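Local coordinates for protein aminoacyl-tRNA synthetase (Cryptosporidium parvum, PDB 5F9Z) that probably activates proline with ATP as prolyl-adenylate and joins it to its cognate tRNA, as a class II synthetase that here holds halofuginone and an ATP analogue, at residues 376-379 with 384-387; 183-188 with 223-228; 82-87 with 124-129. One frame throughout, in Å; residues are numbered along the deposited sequence.

In the fold
Followed from the N terminus, the three contacts come in series, none enclosing or crossing another. Interaction 3 closes first: strand 83-85 meets the start of helix 125-135, across 36 residues that include the rest of a three-stranded antiparallel sheet. Interaction 2 follows in the class II catalytic core, closing a 34-residue loop between helix 181-202 and strand 223-231; its centre is about 23 Å from that of interaction 3, with nearest atoms about 10 Å apart. Interaction 1 closes last, a beta hairpin in the anticodon-binding region, with four residues between its segments. Its centre lies about 44 Å from that of interaction 2 and about 54 Å from that of interaction 3.

Interaction 1 (376-379 with 384-387); sequences RVVV and EKMD
Arg-376 and Asp-387 face each other at one end of a beta hairpin, strands 374-379 and 385-389, at the edge of the five-stranded mixed sheet of the anticodon-binding domain. The two short strand axes run antiparallel at 157°. Arg-376 grips the carboxylate side-on. Bends at chi2 and chi3 carry its chain across to the neighbouring strand, where NE reaches Asp-387 OD1 at 3.0 Å, close to the guanidinium plane but above that of the carboxylate. NH2 gives a more bent bond to Asp-387 OD2, on its syn lone pair. With the two planes 64° apart, this is a twisted salt bridge and not a coplanar one. Asp-369 of helix 367-372 also touches both side chains.

On the other face, Val-377 and Met-386 form a hydrogen-bonded pair: Val-377 N to Met-386 O is 2.8 Å, and Met-386 N returns a bond to Val-377 O. Their side chains meet at Val-377 CB and Met-386 CG, 3.9 Å apart, and Met-386 also touches Leu-400 of helix 393-417. Val-379 N bonds Glu-384 O at 2.8 Å, and the two side chains lie alongside, pointing the same way, with Val-379 CG2 3.7 Å from Glu-384 CB. Val-378 and Lys-385 are a non-hydrogen-bonded pair, and there Lys-385 CA approaches Val-377 O at 3.3 Å in a CA-H...O contact.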
loop_
_atom_site.group_PDB
_atom_site.type_symbol
_atom_site.label_atom_id
_atom_site.label_comp_id
_atom_site.label_asym_id
_atom_site.label_seq_id
_atom_site.Cartn_x
_atom_site.Cartn_y
_atom_site.Cartn_z
ATOM N N ARG A 376 8.058 14.661 29.254
ATOM C CA ARG A 376 8.700 13.367 29.061
ATOM C C ARG A 376 8.175 12.741 27.774
ATOM O O ARG A 376 6.981 12.441 27.666
ATOM C CB ARG A 376 8.440 12.451 30.256
ATOM C CG ARG A 376 8.846 11.001 30.033
ATOM C CD ARG A 376 10.321 10.879 29.680
ATOM N NE ARG A 376 11.184 11.424 30.723
ATOM C CZ ARG A 376 11.633 10.728 31.762
ATOM N NH1 ARG A 376 11.301 9.452 31.901
ATOM N NH2 ARG A 376 12.415 11.308 32.662
ATOM N N VAL A 377 9.063 12.546 26.806
ATOM C CA VAL A 377 8.707 11.990 25.506
ATOM C C VAL A 377 9.165 10.541 25.454
ATOM O O VAL A 377 10.320 10.234 25.774
ATOM C CB VAL A 377 9.334 12.804 24.361
ATOM C CG1 VAL A 377 8.872 12.269 23.015
ATOM C CG2 VAL A 377 8.992 14.279 24.509
ATOM N N VAL A 378 8.262 9.650 25.053
ATOM C CA VAL A 378 8.574 8.242 24.838
ATOM C C VAL A 378 8.255 7.919 23.385
ATOM O O VAL A 378 7.125 8.134 22.930
ATOM C CB VAL A 378 7.791 7.325 25.790
ATOM C CG1 VAL A 378 8.203 5.874 25.583
ATOM C CG2 VAL A 378 8.008 7.745 27.234
ATOM N N VAL A 379 9.246 7.412 22.662
ATOM C CA VAL A 379 9.102 7.094 21.246
ATOM C C VAL A 379 8.516 5.695 21.110
ATOM O O VAL A 379 8.904 4.768 21.831
ATOM C CB VAL A 379 10.454 7.216 20.519
ATOM C CG1 VAL A 379 10.271 7.062 19.021
ATOM C CG2 VAL A 379 11.104 8.553 20.843
ATOM N N GLU A 384 12.646 4.960 22.963
ATOM C CA GLU A 384 13.584 6.037 23.248
ATOM C C GLU A 384 12.913 7.078 24.136
ATOM O O GLU A 384 11.770 7.475 23.889
ATOM C CB GLU A 384 14.066 6.667 21.942
ATOM C CG GLU A 384 15.212 7.649 22.087
ATOM C CD GLU A 384 15.704 8.156 20.743
ATOM O OE1 GLU A 384 15.123 7.755 19.712
ATOM O OE2 GLU A 384 16.666 8.951 20.717
ATOM N N LYS A 385 13.616 7.508 25.179
ATOM C CA LYS A 385 13.070 8.431 26.163
ATOM C C LYS A 385 13.938 9.676 26.253
ATOM O O LYS A 385 15.165 9.603 26.130
ATOM C CB LYS A 385 12.963 7.768 27.541
ATOM C CG LYS A 385 12.033 6.569 27.572
ATOM C CD LYS A 385 11.957 5.960 28.962
ATOM C CE LYS A 385 11.033 4.754 28.979
ATOM N NZ LYS A 385 11.484 3.704 28.025
ATOM N N MET A 386 13.292 10.819 26.473
ATOM C CA MET A 386 13.991 12.093 26.552
ATOM C C MET A 386 13.074 13.115 27.206
ATOM O O MET A 386 11.851 12.954 27.232
ATOM C CB MET A 386 14.432 12.575 25.166
ATOM C CG MET A 386 13.276 12.916 24.240
ATOM S SD MET A 386 13.758 12.947 22.504
ATOM C CE MET A 386 14.103 11.213 22.220
ATOM N N ASP A 387 13.684 14.170 27.735
ATOM C CA ASP A 387 12.963 15.299 28.306
ATOM C C ASP A 387 13.231 16.528 27.448
ATOM O O ASP A 387 14.386 16.939 27.290
ATOM C CB ASP A 387 13.380 15.549 29.756
ATOM C CG ASP A 387 12.945 14.436 30.687
ATOM O OD1 ASP A 387 11.738 14.360 31.000
ATOM O OD2 ASP A 387 13.810 13.642 31.114
#

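Interaction 2 (183-188 with 223-228)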
loop_
_atom_site.group_PDB
_atom_site.type_symbol
_atom_site.label_atom_id
_atom_site.label_comp_id
_atom_site.label_asym_id
_atom_site.label_seq_id
_atom_site.Cartn_x
_atom_site.Cartn_y
_atom_site.Cartn_z
ATOM N N GLU A 183 4.408 9.579 -25.291
ATOM C CA GLU A 183 3.771 10.353 -24.230
ATOM C C GLU A 183 3.036 9.453 -23.244
ATOM O O GLU A 183 2.973 9.766 -22.050
ATOM C CB GLU A 183 2.809 11.375 -24.832
ATOM C CG GLU A 183 2.303 12.418 -23.849
ATOM C CD GLU A 183 1.189 13.268 -24.431
ATOM O OE1 GLU A 183 0.007 12.913 -24.240
ATOM O OE2 GLU A 183 1.496 14.285 -25.089
ATOM N N ALA A 184 2.481 8.337 -23.721
ATOM C CA ALA A 184 1.777 7.422 -22.829
ATOM C C ALA A 184 2.746 6.695 -21.905
ATOM O O ALA A 184 2.479 6.557 -20.705
ATOM C CB ALA A 184 0.956 6.423 -23.643
ATOM N N LEU A 185 3.874 6.223 -22.443
ATOM C CA LEU A 185 4.854 5.529 -21.614
ATOM C C LEU A 185 5.438 6.459 -20.557
ATOM O O LEU A 185 5.678 6.041 -19.417
ATOM C CB LEU A 185 5.963 4.942 -22.488
ATOM C CG LEU A 185 7.090 4.212 -21.755
ATOM C CD1 LEU A 185 6.537 3.090 -20.888
ATOM C CD2 LEU A 185 8.115 3.675 -22.744
ATOM N N GLU A 186 5.675 7.723 -20.917
ATOM C CA GLU A 186 6.107 8.700 -19.924
ATOM C C GLU A 186 5.069 8.864 -18.822
ATOM O O GLU A 186 5.428 9.070 -17.658
ATOM C CB GLU A 186 6.391 10.042 -20.599
ATOM C CG GLU A 186 7.588 10.020 -21.535
ATOM C CD GLU A 186 7.649 11.238 -22.439
ATOM O OE1 GLU A 186 6.691 12.039 -22.425
ATOM O OE2 GLU A 186 8.653 11.389 -23.166
ATOM N N MET A 187 3.783 8.764 -19.167
ATOM C CA MET A 187 2.739 8.803 -18.149
ATOM C C MET A 187 2.786 7.563 -17.265
ATOM O O MET A 187 2.522 7.642 -16.059
ATOM C CB MET A 187 1.368 8.940 -18.814
ATOM C CG MET A 187 0.213 9.101 -17.843
ATOM S SD MET A 187 0.261 10.677 -16.976
ATOM C CE MET A 187 -1.120 10.485 -15.859
ATOM N N VAL A 188 3.121 6.407 -17.846
ATOM C CA VAL A 188 3.228 5.177 -17.065
ATOM C C VAL A 188 4.345 5.298 -16.035
ATOM O O VAL A 188 4.165 4.972 -14.857
ATOM C CB VAL A 188 3.448 3.968 -17.992
ATOM C CG1 VAL A 188 3.665 2.703 -17.175
ATOM C CG2 VAL A 188 2.273 3.800 -18.938
ATOM N N ILE A 223 2.723 -3.110 -21.871
ATOM C CA ILE A 223 3.739 -3.121 -20.826
ATOM C C ILE A 223 3.059 -2.847 -19.493
ATOM O O ILE A 223 2.320 -1.866 -19.359
ATOM C CB ILE A 223 4.844 -2.077 -21.087
ATOM C CG1 ILE A 223 5.523 -2.335 -22.433
ATOM C CG2 ILE A 223 5.867 -2.090 -19.960
ATOM C CD1 ILE A 223 6.576 -1.310 -22.789
ATOM N N THR A 224 3.306 -3.713 -18.513
ATOM C CA THR A 224 2.795 -3.538 -17.158
ATOM C C THR A 224 3.977 -3.342 -16.220
ATOM O O THR A 224 4.755 -4.275 -15.990
ATOM C CB THR A 224 1.946 -4.730 -16.718
ATOM O OG1 THR A 224 0.754 -4.790 -17.510
ATOM C CG2 THR A 224 1.568 -4.600 -15.250
ATOM N N LYS A 225 4.119 -2.132 -15.693
ATOM C CA LYS A 225 5.108 -1.837 -14.671
ATOM C C LYS A 225 4.433 -1.828 -13.305
ATOM O O LYS A 225 3.242 -1.529 -13.184
ATOM C CB LYS A 225 5.790 -0.495 -14.942
ATOM C CG LYS A 225 6.527 -0.452 -16.271
ATOM C CD LYS A 225 7.336 0.820 -16.428
ATOM C CE LYS A 225 8.161 0.783 -17.704
ATOM N NZ LYS A 225 9.015 1.995 -17.854
ATOM N N SER A 226 5.199 -2.173 -12.275
ATOM C CA SER A 226 4.629 -2.317 -10.946
ATOM C C SER A 226 5.685 -2.015 -9.894
ATOM O O SER A 226 6.876 -1.891 -10.189
ATOM C CB SER A 226 4.064 -3.724 -10.732
ATOM O OG SER A 226 5.108 -4.679 -10.672
ATOM N N ILE A 227 5.220 -1.890 -8.655
ATOM C CA ILE A 227 6.077 -1.841 -7.477
ATOM C C ILE A 227 5.744 -3.063 -6.635
ATOM O O ILE A 227 4.577 -3.287 -6.288
ATOM C CB ILE A 227 5.890 -0.542 -6.678
ATOM C CG1 ILE A 227 4.409 -0.176 -6.566
ATOM C CG2 ILE A 227 6.659 0.596 -7.322
ATOM C CD1 ILE A 227 4.143 0.997 -5.647
ATOM N N GLU A 228 6.758 -3.862 -6.325
ATOM C CA GLU A 228 6.574 -5.104 -5.588
ATOM C C GLU A 228 7.011 -4.919 -4.141
ATOM O O GLU A 228 8.134 -4.478 -3.878
ATOM C CB GLU A 228 7.363 -6.246 -6.231
ATOM C CG GLU A 228 6.952 -6.577 -7.659
ATOM C CD GLU A 228 5.519 -7.062 -7.763
ATOM O OE1 GLU A 228 4.728 -6.431 -8.493
ATOM O OE2 GLU A 228 5.182 -8.074 -7.112
#
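Lys-225 of the strand lies against Val-188 and Leu-185 of helix 181-202, and the strand residues before it lead up to this meeting. Ile-223, where the segment begins, points its CB toward the helix and loses some surface to segment 183-188, although its side chain comes no nearer than 4.8 Å. Thr-224 points its CB away from the helix.

At Lys-225 the CB is again directed toward the helix, and the chain runs extended beyond CG, with chi2, chi3 and chi4 all near 180°, so the methylenes reach across as a straight rod. Midway along this rod, Lys-225 CD lies 4.2 Å from Val-188 CG1, the two side chains crossing at a slant; the valine in turn points its CB toward the strand. Further out, Leu-185 meets the lysine at about a right angle, its CD1 4.1 Å from Lys-225 NZ. With CG anti to the backbone N (chi1 178°), Leu-185 swings its branched end nearer the strand than its CB bond alone would. No hydrogen bond joins the two segments. The ammonium gains nothing polar from the leucine methyl; its charge is answered by a salt bridge to Asp-189 OD1, the helix residue after Val-188.

This is a helix laid against the antiparallel sheet of the class II synthetase core: Val-188 and Met-187 also touch Thr-271 of strand 265-276, and Ile-227 touches Tyr-195 and Tyr-199, later on helix 181-202. Before Ile-227, Ser-226 OG donates to Glu-228 OE1 at 2.8 Å, meeting it on the anti side, 16° out of the carboxylate plane. Glu-228 OE1 takes a second partner in Lys-212 NZ, a salt bridge.

Interaction 3 (82-87 with 124-129). With HFG (7-bromo-6-chloro-3-{3-[(2R,3S)-3-hydroxypiperidin-2-yl]-2-oxopropyl}quinazolin-4(3H)-one), chain E.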
loop_
_atom_site.group_PDB
_atom_site.type_symbol
_atom_site.label_atom_id
_atom_site.label_comp_id
_atom_site.label_asym_id
_atom_site.label_seq_id
_atom_site.Cartn_x
_atom_site.Cartn_y
_atom_site.Cartn_z
ATOM N N ILE A 82 -21.378 2.627 -10.859
ATOM C CA ILE A 82 -20.960 1.347 -10.301
ATOM C C ILE A 82 -21.439 0.183 -11.155
ATOM O O ILE A 82 -20.897 -0.923 -11.058
ATOM C CB ILE A 82 -21.481 1.213 -8.856
ATOM C CG1 ILE A 82 -20.849 0.011 -8.150
ATOM C CG2 ILE A 82 -23.001 1.102 -8.843
ATOM C CD1 ILE A 82 -21.457 -0.291 -6.795
ATOM N N PHE A 83 -22.438 0.403 -12.002
ATOM C CA PHE A 83 -23.063 -0.663 -12.768
ATOM C C PHE A 83 -22.543 -0.688 -14.199
ATOM O O PHE A 83 -22.094 0.326 -14.738
ATOM C CB PHE A 83 -24.584 -0.500 -12.769
ATOM C CG PHE A 83 -25.222 -0.788 -11.444
ATOM C CD1 PHE A 83 -24.754 -1.820 -10.647
ATOM C CD2 PHE A 83 -26.283 -0.024 -10.989
ATOM C CE1 PHE A 83 -25.336 -2.088 -9.425
ATOM C CE2 PHE A 83 -26.869 -0.286 -9.768
ATOM C CZ PHE A 83 -26.394 -1.321 -8.984
ATOM N N VAL A 84 -22.610 -1.869 -14.807
ATOM C CA VAL A 84 -22.226 -2.045 -16.202
ATOM C C VAL A 84 -22.965 -3.261 -16.742
ATOM O O VAL A 84 -23.055 -4.297 -16.077
ATOM C CB VAL A 84 -20.692 -2.184 -16.353
ATOM C CG1 VAL A 84 -20.155 -3.287 -15.452
ATOM C CG2 VAL A 84 -20.334 -2.450 -17.797
ATOM N N THR A 85 -23.506 -3.121 -17.948
ATOM C CA THR A 85 -24.264 -4.201 -18.559
ATOM C C THR A 85 -23.351 -5.375 -18.904
ATOM O O THR A 85 -22.128 -5.242 -19.009
ATOM C CB THR A 85 -24.978 -3.712 -19.819
ATOM O OG1 THR A 85 -24.010 -3.263 -20.775
ATOM C CG2 THR A 85 -25.921 -2.568 -19.484
ATOM N N GLN A 86 -23.969 -6.544 -19.082
ATOM C CA GLN A 86 -23.210 -7.729 -19.463
ATOM C C GLN A 86 -22.669 -7.617 -20.882
ATOM O O GLN A 86 -21.579 -8.127 -21.168
ATOM C CB GLN A 86 -24.081 -8.978 -19.325
ATOM N N LYS A 87 -23.408 -6.955 -21.776
ATOM C CA LYS A 87 -22.963 -6.833 -23.161
ATOM C C LYS A 87 -21.703 -5.983 -23.267
ATOM O O LYS A 87 -20.771 -6.335 -23.998
ATOM C CB LYS A 87 -24.081 -6.246 -24.021
ATOM N N SER A 124 -13.090 -0.202 -14.474
ATOM C CA SER A 124 -13.907 0.709 -15.271
ATOM C C SER A 124 -13.447 0.865 -16.718
ATOM O O SER A 124 -13.871 1.815 -17.387
ATOM C CB SER A 124 -13.968 2.082 -14.600
ATOM O OG SER A 124 -14.460 1.964 -13.278
ATOM N N GLU A 125 -12.598 -0.033 -17.221
ATOM C CA GLU A 125 -12.236 0.013 -18.635
ATOM C C GLU A 125 -13.474 -0.097 -19.512
ATOM O O GLU A 125 -13.656 0.678 -20.457
ATOM C CB GLU A 125 -11.251 -1.107 -18.970
ATOM C CG GLU A 125 -9.839 -0.888 -18.466
ATOM C CD GLU A 125 -9.650 -1.341 -17.038
ATOM O OE1 GLU A 125 -10.661 -1.600 -16.355
ATOM O OE2 GLU A 125 -8.486 -1.444 -16.600
ATOM N N THR A 126 -14.338 -1.064 -19.208
ATOM C CA THR A 126 -15.565 -1.242 -19.972
ATOM C C THR A 126 -16.536 -0.085 -19.760
ATOM O O THR A 126 -17.276 0.282 -20.681
ATOM C CB THR A 126 -16.208 -2.574 -19.583
ATOM O OG1 THR A 126 -15.503 -3.650 -20.216
ATOM C CG2 THR A 126 -17.651 -2.611 -19.994
ATOM N N ILE A 127 -16.534 0.514 -18.569
ATOM C CA ILE A 127 -17.472 1.595 -18.284
ATOM C C ILE A 127 -17.041 2.884 -18.976
ATOM O O ILE A 127 -17.866 3.593 -19.564
ATOM C CB ILE A 127 -17.606 1.788 -16.762
ATOM C CG1 ILE A 127 -18.038 0.479 -16.097
ATOM C CG2 ILE A 127 -18.588 2.906 -16.447
ATOM C CD1 ILE A 127 -18.017 0.525 -14.586
ATOM N N MET A 128 -15.746 3.199 -18.931
ATOM C CA MET A 128 -15.258 4.508 -19.352
ATOM C C MET A 128 -14.915 4.576 -20.836
ATOM O O MET A 128 -15.241 5.569 -21.496
ATOM C CB MET A 128 -14.027 4.892 -18.526
ATOM C CG MET A 128 -14.276 4.964 -17.029
ATOM S SD MET A 128 -12.751 5.142 -16.082
ATOM C CE MET A 128 -12.084 6.635 -16.802
ATOM N N TYR A 129 -14.264 3.546 -21.374
ATOM C CA TYR A 129 -13.703 3.650 -22.718
ATOM C C TYR A 129 -14.737 3.851 -23.825
ATOM O O TYR A 129 -14.407 4.549 -24.799
ATOM C CB TYR A 129 -12.832 2.419 -23.011
ATOM C CG TYR A 129 -11.606 2.312 -22.125
ATOM C CD1 TYR A 129 -11.226 3.364 -21.298
ATOM C CD2 TYR A 129 -10.827 1.165 -22.122
ATOM C CE1 TYR A 129 -10.112 3.271 -20.487
ATOM C CE2 TYR A 129 -9.706 1.065 -21.317
ATOM C CZ TYR A 129 -9.356 2.121 -20.500
ATOM O OH TYR A 129 -8.245 2.027 -19.695
HETATM O "O4'" HFG E . -8.103 -3.967 -13.542
HETATM C C21 HFG E . -7.177 -4.378 -14.179
HETATM C "C3'" HFG E . -6.217 -3.400 -14.894
HETATM C "C2'" HFG E . -6.306 -1.968 -14.363
HETATM N "N1'" HFG E . -7.612 -1.474 -14.478
HETATM C "C6'" HFG E . -7.834 -0.365 -13.599
HETATM C "C5'" HFG E . -6.528 0.269 -13.114
HETATM C "C4'" HFG E . -5.711 -0.659 -12.388
HETATM C C39 HFG E . -5.837 -1.971 -12.893
HETATM O "O7'" HFG E . -4.494 -2.682 -12.824
HETATM C "C1'" HFG E . -6.910 -5.997 -14.292
HETATM N N3 HFG E . -8.161 -6.753 -13.860
HETATM C C4 HFG E . -9.297 -6.717 -14.658
HETATM O O11 HFG E . -9.295 -6.080 -15.713
HETATM C C10 HFG E . -10.416 -7.394 -14.271
HETATM C C5 HFG E . -11.614 -7.383 -15.074
HETATM C C2 HFG E . -8.161 -7.436 -12.735
HETATM N N1 HFG E . -9.244 -8.112 -12.321
HETATM C C9 HFG E . -10.378 -8.099 -13.083
HETATM C C8 HFG E . -11.511 -8.806 -12.653
HETATM C C7 HFG E . -12.686 -8.791 -13.445
HETATM BR BR1 HFG E . -14.262 -9.777 -12.839
HETATM C C6 HFG E . -12.724 -8.076 -14.652
HETATM CL CL1 HFG E . -14.189 -8.063 -15.632
#
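The helix that carries Glu-125 of the halofuginone pocket, 125-135, packs one flank of its first turn against strand 83-85, with the two short axes at 85° and 8.9 Å apart at closest. Val-84 does most of the touching. Its CB points toward the helix, and CG2, anti to the backbone N, meets Thr-126 CG2 at 3.5 Å, with these side chains crossing at about a right angle. Beside it, Val-84 CB lies 3.8 Å from Ile-127 CG1, the valine and isoleucine meeting at a slant. Ile-127 CG1 stands anti to its own carbonyl carbon (chi1 -57°), which brings the end of the chain nearer the strand; there Ile-127 CD1 comes within 4.1 Å of Phe-83 O. No hydrogen bond crosses the interface, so contact is by aliphatic groups and this one carbonyl.

Glu-125 points to a different side of the helix, into the pocket, where its carboxylate faces the piperidine end of halofuginone; the modelled distance there is too short to support any detailed claim. Glu-125 OE1 is hydrogen-bonded to Thr-123 OG1, which also bonds the inhibitor.

Strand 83-85 is itself the outer strand beside 112-120, Val-84 bonding Ala-119 through its backbone, while Glu-125 and Tyr-129 of the helix touch Ser-272 of strand 265-276.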